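GH18 chiitnase (Pseudoalteromonas aurantia, PDB 6K7Z) hydrolyses chitin as an endochitinase of glycoside hydrolase family 18, probably cutting the beta-1,4 bonds between N-acetylglucosamine units within the chain. Local coordinates at residues S2-P14 and S253-D265. Numbering follows the deposited sequence.
Sequences SKTITYYNSGAVP and SLGGIMNWQFSSD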
ATOM      1  N   SER A   2     -11.878  11.847   0.702  1.00 24.45           N
ATOM      2  CA  SER A   2     -10.550  11.364   0.931  1.00 21.17           C
ATOM      3  C   SER A   2     -10.662  10.149   1.790  1.00 20.28           C
ATOM      4  O   SER A   2     -11.616   9.974   2.473  1.00 24.33           O
ATOM      5  CB  SER A   2      -9.780  12.384   1.683  1.00 23.29           C
ATOM      6  OG  SER A   2     -10.517  12.658   2.808  1.00 35.33           O
ATOM      7  N   LYS A   3      -9.639   9.318   1.764  1.00 20.42           N
ATOM      8  CA  LYS A   3      -9.639   8.045   2.472  1.00 16.30           C
ATOM      9  C   LYS A   3      -8.489   8.036   3.459  1.00 13.81           C
ATOM     10  O   LYS A   3      -7.524   8.639   3.191  1.00 15.35           O
ATOM     11  CB  LYS A   3      -9.322   6.941   1.491  1.00 19.96           C
ATOM     12  CG  LYS A   3     -10.407   6.483   0.554  1.00 23.74           C
ATOM     13  CD  LYS A   3      -9.848   5.510  -0.465  1.00 24.58           C
ATOM     14  CE  LYS A   3     -10.801   5.282  -1.620  1.00 26.66           C
ATOM     15  NZ  LYS A   3     -11.448   6.470  -2.141  1.00 25.21           N
ATOM     16  N   THR A   4      -8.628   7.306   4.547  1.00 13.11           N
ATOM     17  CA  THR A   4      -7.592   7.109   5.556  1.00 13.10           C
ATOM     18  C   THR A   4      -7.222   5.628   5.539  1.00 12.42           C
ATOM     19  O   THR A   4      -8.061   4.813   5.575  1.00 11.35           O
ATOM     20  CB  THR A   4      -7.990   7.610   6.934  1.00 13.71           C
ATOM     21  OG1 THR A   4      -9.224   7.083   7.304  1.00 15.84           O
ATOM     22  CG2 THR A   4      -8.022   9.120   6.883  1.00 14.11           C
ATOM     23  N   ILE A   5      -5.924   5.369   5.458  1.00 10.44           N
ATOM     24  CA  ILE A   5      -5.414   4.023   5.259  1.00 10.14           C
ATOM     25  C   ILE A   5      -4.271   3.790   6.237  1.00 10.94           C
ATOM     26  O   ILE A   5      -3.466   4.693   6.491  1.00  9.95           O
ATOM     27  CB  ILE A   5      -4.963   3.831   3.800  1.00 10.38           C
ATOM     28  CG1 ILE A   5      -6.136   4.152   2.868  1.00 14.33           C
ATOM     29  CG2 ILE A   5      -4.437   2.408   3.552  1.00 11.06           C
ATOM     30  CD1 ILE A   5      -5.872   3.891   1.441  1.00 15.53           C
ATOM     31  N   THR A   6      -4.201   2.585   6.800  1.00  8.54           N
ATOM     32  CA  THR A   6      -3.063   2.250   7.642  1.00  9.18           C
ATOM     33  C   THR A   6      -2.627   0.830   7.346  1.00  9.93           C
ATOM     34  O   THR A   6      -3.416   0.007   6.882  1.00 12.83           O
ATOM     35  CB  THR A   6      -3.377   2.417   9.146  1.00 10.31           C
ATOM     36  OG1 THR A   6      -2.188   2.187   9.918  1.00  9.93           O
ATOM     37  CG2 THR A   6      -4.494   1.469   9.596  1.00 10.22           C
ATOM     38  N   TYR A   7      -1.352   0.552   7.611  1.00  9.25           N
ATOM     39  CA  TYR A   7      -0.815  -0.803   7.590  1.00 10.62           C
ATOM     40  C   TYR A   7      -0.753  -1.379   8.997  1.00 11.06           C
ATOM     41  O   TYR A   7      -0.357  -0.698   9.945  1.00 11.64           O
ATOM     42  CB  TYR A   7       0.584  -0.846   6.984  1.00 12.26           C
ATOM     43  CG  TYR A   7       0.602  -0.688   5.488  1.00 12.63           C
ATOM     44  CD1 TYR A   7       0.520   0.580   4.912  1.00  8.36           C
ATOM     45  CD2 TYR A   7       0.688  -1.790   4.658  1.00  9.94           C
ATOM     46  CE1 TYR A   7       0.511   0.745   3.551  1.00  9.23           C
ATOM     47  CE2 TYR A   7       0.690  -1.636   3.274  1.00  8.59           C
ATOM     48  CZ  TYR A   7       0.602  -0.364   2.739  1.00  8.32           C
ATOM     49  OH  TYR A   7       0.599  -0.183   1.387  1.00 10.91           O
ATOM     50  N   TYR A   8      -1.135  -2.647   9.128  1.00 10.78           N
ATOM     51  CA  TYR A   8      -1.041  -3.349  10.399  1.00 10.08           C
ATOM     52  C   TYR A   8       0.009  -4.443  10.250  1.00 10.51           C
ATOM     53  O   TYR A   8      -0.230  -5.452   9.584  1.00 12.18           O
ATOM     54  CB  TYR A   8      -2.395  -3.915  10.805  1.00  9.73           C
ATOM     55  CG  TYR A   8      -2.411  -4.501  12.201  1.00 13.63           C
ATOM     56  CD1 TYR A   8      -2.602  -3.682  13.297  1.00 12.31           C
ATOM     57  CD2 TYR A   8      -2.245  -5.862  12.420  1.00 15.49           C
ATOM     58  CE1 TYR A   8      -2.638  -4.185  14.578  1.00 14.20           C
ATOM     59  CE2 TYR A   8      -2.270  -6.380  13.724  1.00 14.32           C
ATOM     60  CZ  TYR A   8      -2.460  -5.522  14.794  1.00 16.87           C
ATOM     61  OH  TYR A   8      -2.504  -5.987  16.106  1.00 20.90           O
ATOM     62  N   ASN A   9       1.171  -4.234  10.870  1.00 12.12           N
ATOM     63  CA  ASN A   9       2.236  -5.234  10.905  1.00 13.32           C
ATOM     64  C   ASN A   9       2.562  -5.564  12.351  1.00 13.77           C
ATOM     65  O   ASN A   9       2.287  -6.683  12.791  1.00 15.41           O
ATOM     66  CB  ASN A   9       3.461  -4.733  10.135  1.00 14.47           C
ATOM     67  CG  ASN A   9       4.566  -5.784  10.014  1.00 20.14           C
ATOM     68  OD1 ASN A   9       5.666  -5.590  10.520  1.00 25.91           O
ATOM     69  ND2 ASN A   9       4.281  -6.889   9.326  1.00 18.42           N
ATOM     70  N   SER A  10       3.119  -4.622  13.119  1.00 13.54           N
ATOM     71  CA  SER A  10       3.313  -4.821  14.549  1.00 14.06           C
ATOM     72  C   SER A  10       1.972  -4.966  15.259  1.00 16.02           C
ATOM     73  O   SER A  10       0.993  -4.291  14.924  1.00 12.65           O
ATOM     74  CB  SER A  10       4.081  -3.644  15.153  1.00 15.65           C
ATOM     75  OG  SER A  10       3.865  -3.591  16.556  1.00 19.13           O
ATOM     76  N   GLY A  11       1.939  -5.834  16.271  1.00 15.07           N
ATOM     77  CA  GLY A  11       0.715  -6.043  17.020  1.00 16.65           C
ATOM     78  C   GLY A  11       0.618  -5.323  18.349  1.00 15.05           C
ATOM     79  O   GLY A  11      -0.200  -5.712  19.187  1.00 16.18           O
ATOM     80  N   ALA A  12       1.412  -4.256  18.541  1.00 14.92           N
ATOM     81  CA  ALA A  12       1.484  -3.603  19.849  1.00 17.04           C
ATOM     82  C   ALA A  12       0.147  -3.009  20.279  1.00 19.83           C
ATOM     83  O   ALA A  12      -0.117  -2.879  21.482  1.00 21.66           O
ATOM     84  CB  ALA A  12       2.562  -2.516  19.839  1.00 17.61           C
ATOM     85  N   VAL A  13      -0.694  -2.627  19.331  1.00 13.77           N
ATOM     86  CA  VAL A  13      -2.053  -2.158  19.597  1.00 13.92           C
ATOM     87  C   VAL A  13      -3.012  -3.199  19.034  1.00 14.65           C
ATOM     88  O   VAL A  13      -2.841  -3.614  17.880  1.00 12.81           O
ATOM     89  CB  VAL A  13      -2.318  -0.777  18.962  1.00 13.58           C
ATOM     90  CG1 VAL A  13      -3.764  -0.337  19.205  1.00 14.81           C
ATOM     91  CG2 VAL A  13      -1.335   0.263  19.500  1.00 15.73           C
ATOM     92  N   PRO A  14      -3.992  -3.672  19.809  1.00 12.87           N
ATOM     93  CA  PRO A  14      -4.918  -4.696  19.295  1.00 14.09           C
ATOM     94  C   PRO A  14      -5.602  -4.251  18.009  1.00 14.30           C
ATOM     95  O   PRO A  14      -6.021  -3.101  17.872  1.00 12.10           O
ATOM     96  CB  PRO A  14      -5.931  -4.859  20.432  1.00 19.06           C
ATOM     97  CG  PRO A  14      -5.190  -4.444  21.666  1.00 19.06           C
ATOM     98  CD  PRO A  14      -4.227  -3.368  21.234  1.00 15.42           C
ATOM     99  N   SER A 253      -7.756  18.337  -5.142  1.00 22.62           N
ATOM    100  CA  SER A 253      -8.283  17.547  -4.048  1.00 23.56           C
ATOM    101  C   SER A 253      -7.212  16.557  -3.625  1.00 18.93           C
ATOM    102  O   SER A 253      -6.166  16.419  -4.276  1.00 15.19           O
ATOM    103  CB  SER A 253      -9.596  16.845  -4.428  1.00 23.04           C
ATOM    104  OG  SER A 253      -9.479  16.105  -5.623  1.00 31.98           O
ATOM    105  N   LEU A 254      -7.467  15.909  -2.492  1.00 19.46           N
ATOM    106  CA  LEU A 254      -6.520  14.997  -1.866  1.00 18.61           C
ATOM    107  C   LEU A 254      -7.191  13.634  -1.747  1.00 17.24           C
ATOM    108  O   LEU A 254      -8.205  13.495  -1.052  1.00 18.00           O
ATOM    109  CB  LEU A 254      -6.078  15.522  -0.496  1.00 15.44           C
ATOM    110  CG  LEU A 254      -5.175  14.624   0.351  1.00 18.32           C
ATOM    111  CD1 LEU A 254      -3.959  14.138  -0.452  1.00 16.71           C
ATOM    112  CD2 LEU A 254      -4.731  15.339   1.626  1.00 16.43           C
ATOM    113  N   GLY A 255      -6.632  12.638  -2.435  1.00 16.29           N
ATOM    114  CA  GLY A 255      -7.210  11.308  -2.374  1.00 14.01           C
ATOM    115  C   GLY A 255      -7.219  10.725  -0.975  1.00 16.38           C
ATOM    116  O   GLY A 255      -8.153  10.008  -0.604  1.00 13.99           O
ATOM    117  N   GLY A 256      -6.188  11.000  -0.192  1.00 14.29           N
ATOM    118  CA  GLY A 256      -6.197  10.549   1.186  1.00 13.88           C
ATOM    119  C   GLY A 256      -4.803  10.511   1.783  1.00 12.89           C
ATOM    120  O   GLY A 256      -3.828  10.970   1.184  1.00 12.93           O
ATOM    121  N   ILE A 257      -4.745   9.938   2.990  1.00 11.24           N
ATOM    122  CA  ILE A 257      -3.524   9.822   3.778  1.00 10.68           C
ATOM    123  C   ILE A 257      -3.375   8.383   4.234  1.00  8.89           C
ATOM    124  O   ILE A 257      -4.312   7.809   4.799  1.00  9.25           O
ATOM    125  CB  ILE A 257      -3.543  10.751   5.003  1.00 11.14           C
ATOM    126  CG1 ILE A 257      -3.517  12.214   4.563  1.00 10.50           C
ATOM    127  CG2 ILE A 257      -2.366  10.425   5.938  1.00 12.02           C
ATOM    128  CD1 ILE A 257      -2.190  12.632   3.926  1.00 12.64           C
ATOM    129  N   MET A 258      -2.194   7.816   4.008  1.00  9.96           N
ATOM    130  CA  MET A 258      -1.818   6.486   4.473  1.00  9.78           C
ATOM    131  C   MET A 258      -0.767   6.629   5.565  1.00  9.97           C
ATOM    132  O   MET A 258      -0.038   7.625   5.603  1.00 10.02           O
ATOM    133  CB  MET A 258      -1.277   5.641   3.303  1.00  9.29           C
ATOM    134  CG  MET A 258      -0.716   4.263   3.707  1.00  9.75           C
ATOM    135  SD  MET A 258       1.049   4.342   4.114  1.00 10.98           S
ATOM    136  CE  MET A 258       1.807   4.323   2.495  1.00 12.69           C
ATOM    137  N   ASN A 259      -0.695   5.664   6.479  1.00 10.38           N
ATOM    138  CA  ASN A 259       0.404   5.697   7.434  1.00  9.86           C
ATOM    139  C   ASN A 259       1.032   4.324   7.606  1.00 11.56           C
ATOM    140  O   ASN A 259       0.398   3.277   7.413  1.00 10.31           O
ATOM    141  CB  ASN A 259      -0.013   6.266   8.814  1.00  9.61           C
ATOM    142  CG  ASN A 259      -0.891   5.319   9.619  1.00  9.82           C
ATOM    143  OD1 ASN A 259      -0.491   4.204   9.966  1.00  9.63           O
ATOM    144  ND2 ASN A 259      -2.077   5.795   9.973  1.00 11.34           N
ATOM    145  N   TRP A 260       2.312   4.361   7.942  1.00 10.03           N
ATOM    146  CA  TRP A 260       3.031   3.211   8.469  1.00 10.85           C
ATOM    147  C   TRP A 260       3.418   3.616   9.883  1.00 11.35           C
ATOM    148  O   TRP A 260       4.155   4.591  10.038  1.00 10.26           O
ATOM    149  CB  TRP A 260       4.279   2.887   7.627  1.00 10.96           C
ATOM    150  CG  TRP A 260       5.014   1.688   8.141  1.00 12.80           C
ATOM    151  CD1 TRP A 260       5.987   1.667   9.109  1.00 13.10           C
ATOM    152  CD2 TRP A 260       4.790   0.325   7.767  1.00 12.10           C
ATOM    153  NE1 TRP A 260       6.401   0.371   9.333  1.00 17.45           N
ATOM    154  CE2 TRP A 260       5.680  -0.471   8.522  1.00 14.16           C
ATOM    155  CE3 TRP A 260       3.939  -0.298   6.847  1.00 12.57           C
ATOM    156  CZ2 TRP A 260       5.735  -1.866   8.394  1.00 16.20           C
ATOM    157  CZ3 TRP A 260       3.993  -1.673   6.720  1.00 12.83           C
ATOM    158  CH2 TRP A 260       4.881  -2.447   7.490  1.00 14.82           C
ATOM    159  N   GLN A 261       2.904   2.956  10.915  1.00  9.89           N
ATOM    160  CA  GLN A 261       1.929   1.878  10.845  1.00 11.34           C
ATOM    161  C   GLN A 261       0.995   2.002  12.048  1.00  9.94           C
ATOM    162  O   GLN A 261       1.276   2.761  12.986  1.00 11.84           O
ATOM    163  CB  GLN A 261       2.620   0.506  10.840  1.00 11.43           C
ATOM    164  CG  GLN A 261       3.487   0.233  12.079  1.00 12.70           C
ATOM    165  CD  GLN A 261       3.951  -1.215  12.155  1.00 15.40           C
ATOM    166  OE1 GLN A 261       3.139  -2.142  12.093  1.00 14.90           O
ATOM    167  NE2 GLN A 261       5.263  -1.415  12.273  1.00 16.22           N
ATOM    168  N   PHE A 262      -0.088   1.217  12.027  1.00 10.17           N
ATOM    169  CA  PHE A 262      -1.174   1.361  12.996  1.00 11.07           C
ATOM    170  C   PHE A 262      -0.684   1.341  14.443  1.00 10.91           C
ATOM    171  O   PHE A 262      -1.058   2.201  15.253  1.00 10.75           O
ATOM    172  CB  PHE A 262      -2.201   0.249  12.760  1.00 11.79           C
ATOM    173  CG  PHE A 262      -3.333   0.271  13.729  1.00 11.53           C
ATOM    174  CD1 PHE A 262      -4.352   1.212  13.602  1.00 11.55           C
ATOM    175  CD2 PHE A 262      -3.371  -0.629  14.783  1.00 12.72           C
ATOM    176  CE1 PHE A 262      -5.391   1.247  14.514  1.00 13.35           C
ATOM    177  CE2 PHE A 262      -4.415  -0.612  15.694  1.00 11.47           C
ATOM    178  CZ  PHE A 262      -5.430   0.317  15.558  1.00 12.14           C
ATOM    179  N   SER A 263       0.136   0.356  14.799  1.00 10.37           N
ATOM    180  CA  SER A 263       0.452   0.167  16.217  1.00 11.00           C
ATOM    181  C   SER A 263       1.428   1.202  16.757  1.00 13.60           C
ATOM    182  O   SER A 263       1.788   1.139  17.941  1.00 15.28           O
ATOM    183  CB  SER A 263       1.007  -1.235  16.446  1.00 13.65           C
ATOM    184  OG  SER A 263      -0.055  -2.171  16.504  1.00 12.72           O
ATOM    185  N   SER A 264       1.854   2.153  15.939  1.00 11.12           N
ATOM    186  CA  SER A 264       2.689   3.245  16.417  1.00 13.20           C
ATOM    187  C   SER A 264       1.883   4.451  16.884  1.00 13.98           C
ATOM    188  O   SER A 264       2.472   5.395  17.427  1.00 16.13           O
ATOM    189  CB  SER A 264       3.647   3.695  15.317  1.00 11.04           C
ATOM    190  OG  SER A 264       4.537   2.661  14.983  1.00 13.65           O
ATOM    191  N   ASP A 265       0.570   4.449  16.680  1.00 12.09           N
ATOM    192  CA  ASP A 265      -0.278   5.619  16.921  1.00 11.99           C
ATOM    193  C   ASP A 265      -1.011   5.452  18.247  1.00 15.67           C
ATOM    194  O   ASP A 265      -2.039   4.778  18.324  1.00 20.33           O
ATOM    195  CB  ASP A 265      -1.270   5.815  15.788  1.00 12.32           C
ATOM    196  CG  ASP A 265      -2.210   6.963  16.045  1.00 14.77           C
ATOM    197  OD1 ASP A 265      -1.887   7.812  16.921  1.00 13.27           O
ATOM    198  OD2 ASP A 265      -3.257   7.029  15.373  1.00 12.17           O
TER
HETATM  199  O   HOH W   1      -9.571   8.562  -2.494  1.00 27.83           O
HETATM  200  O   HOH W   2      -3.665   7.176   7.696  1.00 12.14           O
HETATM  201  O   HOH W   3       6.671  -3.767  12.344  1.00 21.13           O
HETATM  202  O   HOH W   4       0.766  -1.920  13.318  1.00 10.94           O
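Y7 and W260 fill the tight part of this contact. CB of Y7 sits 3.4 Å from CE3 of W260, and the two ring planes meet obliquely at 46°. With CG opposite the backbone N (chi1 -179°), the W260 indole reaches across to Y7 and on to CB of N9. M258 approaches the Y7 ring at its edge, a Met-aromatic contact with SD 3.7 Å from CE1. The Y7 hydroxyl bonds to D113. On the other face of the sheet, T6 and N259 lie side by side, pointing the same way, and T6 OG1 donates to N259 OD1 at 2.6 Å. N259 ND2 is held by Y23 OH. F262 is buried too: its CD2 lies 3.5 Å from CD1 of Y8, and V13 CG1 packs 3.6 Å from its CE2. Strands 3-8 and 256-260 run parallel, joined by a ladder from K3 N and G255 O up to Y7 N and N259 O. They are the first and last strands of the TIM barrel, so their pairing closes it. The W260-Q261 peptide is cis. In GH18 enzymes a cis peptide after the last strand's tryptophan is characteristic of the substrate-binding cleft, which W260 probably lines here. F262 N then bonds almost straight to Y7 O (175°).

Past the strands the contact opens to solvent and is held by polar bonds and water. Q261 OE1 accepts from N9 N and, at 2.7 Å, from S10 N. With an alanine here, the N9 and S10 amides would probably lose their shared acceptor. One water joins Q261 NE2 to N9 OD1; N9 ND2 bonds to A29 O. Another links Q261 OE1 to S10 O and S263 N. S263 OG donates to S10 O from above the carbonyl plane and accepts from V13 N at 2.9 Å.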